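PDB 4GBJ: 6-phosphogluconate dehydrogenase NAD-binding from Dyadobacter fermentans, which probably acts as an NAD(P)-dependent oxidoreductase of the 6-phosphogluconate and 3-hydroxyisobutyrate dehydrogenase type. Local coordinates for residues V110-Y114 against G115-V119; G199-R202 against Q203-Y206; T248-T251 against A252-N256. All blocks are in the same frame, centred on the assembly; numbering follows the deposited sequence.

Contact 1. Residues V110-Y114 against G115-V119; sequences VHEWY and GAHYV
H111 and Y118 meet where helix 101-113 turns over into strand 117-124. Y118 sets its CB over one face of the imidazole, 4.1 Å from the H111 ring centroid, a CH-pi contact. Y118 chi1 is -180°, CG opposite the backbone N, which turns an edge of the phenol ring to the imidazole face: a T-shaped (edge-to-face) pair, planes at 78°, CD1 of Y118 3.9 Å from CE1 of H111. Hydrogen bonds of H111 ND1 with L107 O, one turn back, and of H111 NE2 with H93 ND1 probably fix the rotation of the imidazole.

E112 bends instead toward H117: its chain folds at chi2 (-55°) and brings the carboxylate across, where OE1 makes a weak hydrogen bond of 3.4 Å with ND1 of H117. A water ties the same oxygen to the strand, donating to E112 OE1 at 2.8 Å and accepting from Y118 N at 2.9 Å.

Between these side chains the helix ends in a Schellman motif. A116 N bonds to H111 O at 3.0 Å, approaching from above the carbonyl plane, while Y114 N comes to that oxygen from the opposite face; G115 N adds a weak bond to E112 O. G115 has positive phi, and a CB here would clash with Y114 O.

This turn completes a beta-alpha-beta unit of the Rossmann-type domain: H117 and V119 pair with strand 92-95, to which Y118 OH also bonds at S95. Helix 81-87 packs against H111 and Y114, helix 143-153 against H117 and V119.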
loop_
_atom_site.group_PDB
_atom_site.type_symbol
_atom_site.label_atom_id
_atom_site.label_comp_id
_atom_site.label_asym_id
_atom_site.label_seq_id
_atom_site.Cartn_x
_atom_site.Cartn_y
_atom_site.Cartn_z
ATOM N N VAL B 110 24.058 -22.840 -15.827
ATOM C CA VAL B 110 25.505 -22.891 -16.041
ATOM C C VAL B 110 26.207 -23.462 -14.800
ATOM O O VAL B 110 27.135 -24.253 -14.939
ATOM C CB VAL B 110 26.093 -21.510 -16.449
ATOM C CG1 VAL B 110 27.628 -21.563 -16.577
ATOM C CG2 VAL B 110 25.462 -21.018 -17.751
ATOM N N HIS B 111 25.728 -23.130 -13.598
ATOM C CA HIS B 111 26.306 -23.665 -12.362
ATOM C C HIS B 111 26.176 -25.185 -12.322
ATOM O O HIS B 111 27.120 -25.852 -11.957
ATOM C CB HIS B 111 25.653 -23.024 -11.119
ATOM C CG HIS B 111 26.116 -21.628 -10.815
ATOM N ND1 HIS B 111 25.961 -20.591 -11.729
ATOM C CD2 HIS B 111 26.677 -21.125 -9.684
ATOM C CE1 HIS B 111 26.448 -19.507 -11.137
ATOM N NE2 HIS B 111 26.843 -19.768 -9.891
ATOM N N GLU B 112 25.013 -25.722 -12.681
ATOM C CA GLU B 112 24.790 -27.186 -12.717
ATOM C C GLU B 112 25.671 -27.930 -13.716
ATOM O O GLU B 112 25.848 -29.134 -13.550
ATOM C CB GLU B 112 23.321 -27.518 -13.034
ATOM C CG GLU B 112 22.347 -27.096 -11.937
ATOM C CD GLU B 112 22.587 -27.602 -10.516
ATOM O OE1 GLU B 112 22.068 -26.959 -9.569
ATOM O OE2 GLU B 112 23.270 -28.643 -10.343
ATOM N N TRP B 113 26.227 -27.252 -14.736
ATOM C CA TRP B 113 27.140 -27.910 -15.673
ATOM C C TRP B 113 28.383 -28.398 -14.965
ATOM O O TRP B 113 28.968 -29.408 -15.368
ATOM C CB TRP B 113 27.604 -26.960 -16.783
ATOM C CG TRP B 113 26.554 -26.349 -17.655
ATOM C CD1 TRP B 113 25.244 -26.714 -17.778
ATOM C CD2 TRP B 113 26.787 -25.355 -18.645
ATOM N NE1 TRP B 113 24.602 -25.860 -18.646
ATOM C CE2 TRP B 113 25.538 -25.051 -19.237
ATOM C CE3 TRP B 113 27.923 -24.643 -19.048
ATOM C CZ2 TRP B 113 25.395 -24.061 -20.212
ATOM C CZ3 TRP B 113 27.785 -23.666 -20.024
ATOM C CH2 TRP B 113 26.530 -23.374 -20.588
ATOM N N TYR B 114 28.828 -27.622 -13.946
ATOM C CA TYR B 114 30.029 -27.926 -13.150
ATOM C C TYR B 114 29.713 -28.542 -11.774
ATOM O O TYR B 114 30.614 -28.643 -10.951
ATOM C CB TYR B 114 30.806 -26.612 -12.967
ATOM C CG TYR B 114 31.190 -26.055 -14.317
ATOM C CD1 TYR B 114 32.077 -26.740 -15.143
ATOM C CD2 TYR B 114 30.564 -24.928 -14.831
ATOM C CE1 TYR B 114 32.310 -26.331 -16.449
ATOM C CE2 TYR B 114 30.875 -24.444 -16.096
ATOM C CZ TYR B 114 31.730 -25.166 -16.916
ATOM O OH TYR B 114 32.035 -24.750 -18.186
ATOM N N GLY B 115 28.470 -28.955 -11.529
ATOM C CA GLY B 115 28.095 -29.552 -10.246
ATOM C C GLY B 115 27.941 -28.540 -9.114
ATOM O O GLY B 115 27.890 -28.932 -7.949
ATOM N N ALA B 116 27.863 -27.239 -9.435
ATOM C CA ALA B 116 27.683 -26.163 -8.453
ATOM C C ALA B 116 26.194 -25.810 -8.357
ATOM O O ALA B 116 25.409 -26.211 -9.222
ATOM C CB ALA B 116 28.498 -24.938 -8.855
ATOM N N HIS B 117 25.802 -25.035 -7.346
ATOM C CA HIS B 117 24.401 -24.678 -7.155
ATOM C C HIS B 117 24.236 -23.176 -7.033
ATOM O O HIS B 117 24.899 -22.532 -6.225
ATOM C CB HIS B 117 23.817 -25.352 -5.900
ATOM C CG HIS B 117 24.065 -26.825 -5.812
ATOM N ND1 HIS B 117 23.323 -27.707 -6.546
ATOM C CD2 HIS B 117 24.919 -27.521 -5.021
ATOM C CE1 HIS B 117 23.749 -28.915 -6.212
ATOM N NE2 HIS B 117 24.756 -28.847 -5.344
ATOM N N TYR B 118 23.296 -22.640 -7.795
ATOM C CA TYR B 118 22.929 -21.250 -7.739
ATOM C C TYR B 118 21.723 -21.082 -6.847
ATOM O O TYR B 118 20.722 -21.749 -7.057
ATOM C CB TYR B 118 22.619 -20.745 -9.136
ATOM C CG TYR B 118 22.229 -19.289 -9.178
ATOM C CD1 TYR B 118 23.163 -18.310 -9.488
ATOM C CD2 TYR B 118 20.901 -18.897 -9.027
ATOM C CE1 TYR B 118 22.786 -16.995 -9.690
ATOM C CE2 TYR B 118 20.532 -17.557 -9.116
ATOM C CZ TYR B 118 21.478 -16.611 -9.456
ATOM O OH TYR B 118 21.150 -15.287 -9.560
ATOM N N VAL B 119 21.824 -20.229 -5.847
ATOM C CA VAL B 119 20.680 -19.903 -4.970
ATOM C C VAL B 119 20.278 -18.453 -5.192
ATOM O O VAL B 119 21.092 -17.568 -4.954
ATOM C CB VAL B 119 21.015 -20.163 -3.501
ATOM C CG1 VAL B 119 19.923 -19.613 -2.581
ATOM C CG2 VAL B 119 21.190 -21.660 -3.272
HETATM O O HOH W 1 22.209 -24.154 -9.988
#

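Contact 2. Residues G199-R202 against Q203-Y206; sequences GISR and QSIY
S201 and S204 face each other across the first turn of helix 202-211, with S201 at the N-cap. S204 OG sits between its backbone N and carbonyl carbon (chi1 69°), which swings the hydroxyl back along the turn. From there it donates to S201 O at 3.0 Å, tilted 31° from the carbonyl plane. S201 holds its hydroxyl on the same turn (chi1 84°), its OG 3.0 Å from S204 OG and 3.1 Å from S204 N. The carbonyl of S201 also takes a weak but nearly straight bond from I205 N, so a side chain and a backbone amide share one acceptor. I200, just before the cap, brings its CG2 branch to 3.5 Å from S204 OG. With an alanine at S204, S201 O would probably lose its hydroxyl donor, and I200 CG2 the oxygen it rests on.

One residue on, R202 O continues the helical pattern, accepting from Y206 N at 3.0 Å. CG2 of I205 lies 3.3 Å from that same R202 O, and CB of Y206 borders it too. The long side chain of R202 has its partners outside this turn: NH1 forms a salt bridge with E196 and NH2 bonds to V226 O.

The turn thus links the end of helix 169-197, closed by a Schellman motif at G199, to helix 202-211. R202, I205 and Y206 pack on F192 of the former, Y206 also meets helix 217-228, and I200, S204 and I205 touch the second subunit.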
loop_
_atom_site.group_PDB
_atom_site.type_symbol
_atom_site.label_atom_id
_atom_site.label_comp_id
_atom_site.label_asym_id
_atom_site.label_seq_id
_atom_site.Cartn_x
_atom_site.Cartn_y
_atom_site.Cartn_z
ATOM N N GLY B 199 -7.298 22.137 -1.458
ATOM C CA GLY B 199 -6.917 23.032 -0.371
ATOM C C GLY B 199 -6.546 22.311 0.904
ATOM O O GLY B 199 -6.556 22.939 1.940
ATOM N N ILE B 200 -6.234 20.987 0.855
ATOM C CA ILE B 200 -5.860 20.212 2.042
ATOM C C ILE B 200 -4.352 19.991 1.999
ATOM O O ILE B 200 -3.836 19.605 0.960
ATOM C CB ILE B 200 -6.629 18.861 2.069
ATOM C CG1 ILE B 200 -8.103 19.061 2.239
ATOM C CG2 ILE B 200 -6.092 17.929 3.123
ATOM C CD1 ILE B 200 -8.950 17.865 1.655
ATOM N N SER B 201 -3.666 20.172 3.104
ATOM C CA SER B 201 -2.216 19.976 3.120
ATOM C C SER B 201 -1.871 18.494 2.912
ATOM O O SER B 201 -2.611 17.607 3.347
ATOM C CB SER B 201 -1.609 20.502 4.422
ATOM O OG SER B 201 -1.708 19.512 5.421
ATOM N N ARG B 202 -0.765 18.236 2.193
ATOM C CA ARG B 202 -0.356 16.879 1.860
ATOM C C ARG B 202 0.049 16.140 3.153
ATOM O O ARG B 202 -0.196 14.952 3.334
ATOM C CB ARG B 202 0.799 16.922 0.841
ATOM C CG ARG B 202 0.442 17.532 -0.527
ATOM C CD ARG B 202 1.697 17.751 -1.336
ATOM N NE ARG B 202 2.270 16.505 -1.864
ATOM C CZ ARG B 202 1.889 15.904 -2.997
ATOM N NH1 ARG B 202 0.921 16.418 -3.736
ATOM N NH2 ARG B 202 2.500 14.792 -3.410
ATOM N N GLN B 203 0.670 16.868 4.053
ATOM C CA GLN B 203 1.130 16.330 5.326
ATOM C C GLN B 203 -0.062 15.856 6.171
ATOM O O GLN B 203 0.042 14.815 6.805
ATOM C CB GLN B 203 1.921 17.420 6.113
ATOM C CG GLN B 203 2.572 16.902 7.422
ATOM C CD GLN B 203 3.656 15.857 7.196
ATOM O OE1 GLN B 203 4.253 15.768 6.117
ATOM N NE2 GLN B 203 3.986 15.082 8.226
ATOM N N SER B 204 -1.169 16.614 6.207
ATOM C CA SER B 204 -2.336 16.237 7.047
ATOM C C SER B 204 -3.039 14.976 6.541
ATOM O O SER B 204 -3.413 14.132 7.352
ATOM C CB SER B 204 -3.326 17.397 7.182
ATOM O OG SER B 204 -3.998 17.686 5.966
ATOM N N ILE B 205 -3.255 14.854 5.220
ATOM C CA ILE B 205 -3.847 13.625 4.656
ATOM C C ILE B 205 -2.855 12.457 4.886
ATOM O O ILE B 205 -3.273 11.360 5.231
ATOM C CB ILE B 205 -4.310 13.727 3.162
ATOM C CG1 ILE B 205 -4.859 12.367 2.679
ATOM C CG2 ILE B 205 -3.182 14.184 2.199
ATOM C CD1 ILE B 205 -5.552 12.397 1.310
ATOM N N TYR B 206 -1.558 12.663 4.641
ATOM C CA TYR B 206 -0.516 11.643 4.920
ATOM C C TYR B 206 -0.563 11.132 6.398
ATOM O O TYR B 206 -0.611 9.932 6.665
ATOM C CB TYR B 206 0.905 12.225 4.625
ATOM C CG TYR B 206 2.032 11.518 5.330
ATOM C CD1 TYR B 206 2.448 10.274 4.924
ATOM C CD2 TYR B 206 2.630 12.073 6.468
ATOM C CE1 TYR B 206 3.441 9.576 5.624
ATOM C CE2 TYR B 206 3.640 11.410 7.151
ATOM C CZ TYR B 206 4.001 10.131 6.765
ATOM O OH TYR B 206 5.023 9.476 7.423
#

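Contact 3. Residues T248-T251 against A252-N256; sequences TLQT and ASDVN
D254 reaches back to Q250 in the last turn of helix 238-254, an i to i+4 side-chain pair just ahead of the Schellman motif that closes the helix at N256. D254 CB rests 3.5 Å from Q250 O. CG stands beside the backbone N of D254 (chi1 -74°), which keeps the carboxylate close over that carbonyl, CG 3.2 Å from Q250 O. OD2 lies 3.3 Å from Q250 O, acceptor beside acceptor, a placing that is probably somewhat unfavourable. This is probably offset by D254 N, which gives its hydrogen to the same Q250 O at 3.1 Å; A252 N and S253 N bond likewise to T248 O and L249 O.

On the buried side of the helix, T248 and T251 pack on L175 of helix 169-197, and A252 and T248 meet M194 of the second subunit. K197 of that subunit bonds to V255 O just past the helix end.

OD1, the remaining tip of D254, receives NE2 of Q250, whose chain folds at chi2 to get there. The bond is 3.0 Å long, comes in on the syn side 30° out of the carboxylate plane, and is bent to 144° at the hydrogen.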
loop_
_atom_site.group_PDB
_atom_site.type_symbol
_atom_site.label_atom_id
_atom_site.label_comp_id
_atom_site.label_asym_id
_atom_site.label_seq_id
_atom_site.Cartn_x
_atom_site.Cartn_y
_atom_site.Cartn_z
ATOM N N THR B 248 10.213 -6.187 -14.122
ATOM C CA THR B 248 8.887 -6.685 -13.765
ATOM C C THR B 248 8.015 -6.862 -15.011
ATOM O O THR B 248 7.341 -7.893 -15.166
ATOM C CB THR B 248 8.270 -5.735 -12.759
ATOM O OG1 THR B 248 9.115 -5.731 -11.611
ATOM C CG2 THR B 248 6.815 -6.090 -12.419
ATOM N N LEU B 249 7.969 -5.850 -15.857
ATOM C CA LEU B 249 7.167 -5.927 -17.073
ATOM C C LEU B 249 7.639 -7.050 -17.985
ATOM O O LEU B 249 6.801 -7.755 -18.543
ATOM C CB LEU B 249 7.166 -4.607 -17.816
ATOM C CG LEU B 249 6.373 -3.502 -17.122
ATOM C CD1 LEU B 249 6.812 -2.099 -17.622
ATOM C CD2 LEU B 249 4.859 -3.712 -17.346
ATOM N N GLN B 250 8.963 -7.247 -18.108
ATOM C CA GLN B 250 9.471 -8.359 -18.927
ATOM C C GLN B 250 9.075 -9.681 -18.333
ATOM O O GLN B 250 8.713 -10.603 -19.059
ATOM C CB GLN B 250 10.995 -8.299 -19.063
ATOM C CG GLN B 250 11.578 -9.312 -20.066
ATOM C CD GLN B 250 11.070 -9.041 -21.489
ATOM O OE1 GLN B 250 11.219 -7.918 -21.990
ATOM N NE2 GLN B 250 10.439 -10.037 -22.191
ATOM N N THR B 251 9.259 -9.814 -17.010
ATOM C CA THR B 251 8.948 -11.039 -16.288
ATOM C C THR B 251 7.456 -11.379 -16.452
ATOM O O THR B 251 7.112 -12.530 -16.728
ATOM C CB THR B 251 9.356 -10.876 -14.811
ATOM O OG1 THR B 251 10.766 -10.733 -14.785
ATOM C CG2 THR B 251 8.942 -12.039 -13.949
ATOM N N ALA B 252 6.581 -10.391 -16.283
ATOM C CA ALA B 252 5.144 -10.637 -16.386
ATOM C C ALA B 252 4.772 -10.985 -17.846
ATOM O O ALA B 252 4.043 -11.942 -18.088
ATOM C CB ALA B 252 4.354 -9.424 -15.858
ATOM N N SER B 253 5.306 -10.239 -18.815
ATOM C CA SER B 253 5.030 -10.507 -20.234
ATOM C C SER B 253 5.385 -11.951 -20.642
ATOM O O SER B 253 4.609 -12.616 -21.325
ATOM C CB SER B 253 5.831 -9.559 -21.105
ATOM O OG SER B 253 5.441 -9.763 -22.443
ATOM N N ASP B 254 6.520 -12.452 -20.152
ATOM C CA ASP B 254 7.012 -13.791 -20.451
ATOM C C ASP B 254 6.091 -14.891 -19.953
ATOM O O ASP B 254 6.141 -15.979 -20.489
ATOM C CB ASP B 254 8.407 -13.969 -19.887
ATOM C CG ASP B 254 9.473 -13.218 -20.692
ATOM O OD1 ASP B 254 9.134 -12.670 -21.787
ATOM O OD2 ASP B 254 10.599 -13.068 -20.188
ATOM N N VAL B 255 5.214 -14.613 -18.969
ATOM C CA VAL B 255 4.219 -15.619 -18.507
ATOM C C VAL B 255 2.781 -15.101 -18.892
ATOM O O VAL B 255 1.763 -15.530 -18.318
ATOM C CB VAL B 255 4.380 -15.922 -17.006
ATOM C CG1 VAL B 255 5.740 -16.538 -16.751
ATOM C CG2 VAL B 255 4.152 -14.682 -16.122
ATOM N N ASN B 256 2.720 -14.238 -19.933
ATOM C CA ASN B 256 1.466 -13.686 -20.454
ATOM C C ASN B 256 0.572 -13.074 -19.383
ATOM O O ASN B 256 -0.625 -13.388 -19.288
ATOM C CB ASN B 256 0.688 -14.772 -21.233
ATOM C CG ASN B 256 1.490 -15.321 -22.353
ATOM O OD1 ASN B 256 2.261 -14.602 -22.988
ATOM N ND2 ASN B 256 1.264 -16.547 -22.671
#

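Overall arrangement
All three contacts are short local turns at helix ends, each partly buried. Contact 1 belongs to the Rossmann-type domain and joins a helix to a sheet strand, whereas contacts 2 and 3 lie in the helical part, opening one helix and finishing another. The second subunit touches both of these, and helix 169-197 packs against both; helix 101-113, whose end forms contact 1, also touches contact 3 through P101 and E102. Aromatic rings and a water carry much of contact 1, with H111 and Y118 buried; contact 2 relies on serine hydroxyls; contact 3 puts an amide-carboxylate pair on the exposed side and small residues inward. Contacts 1 and 2 lie farthest apart, centres about 53 Å from each other.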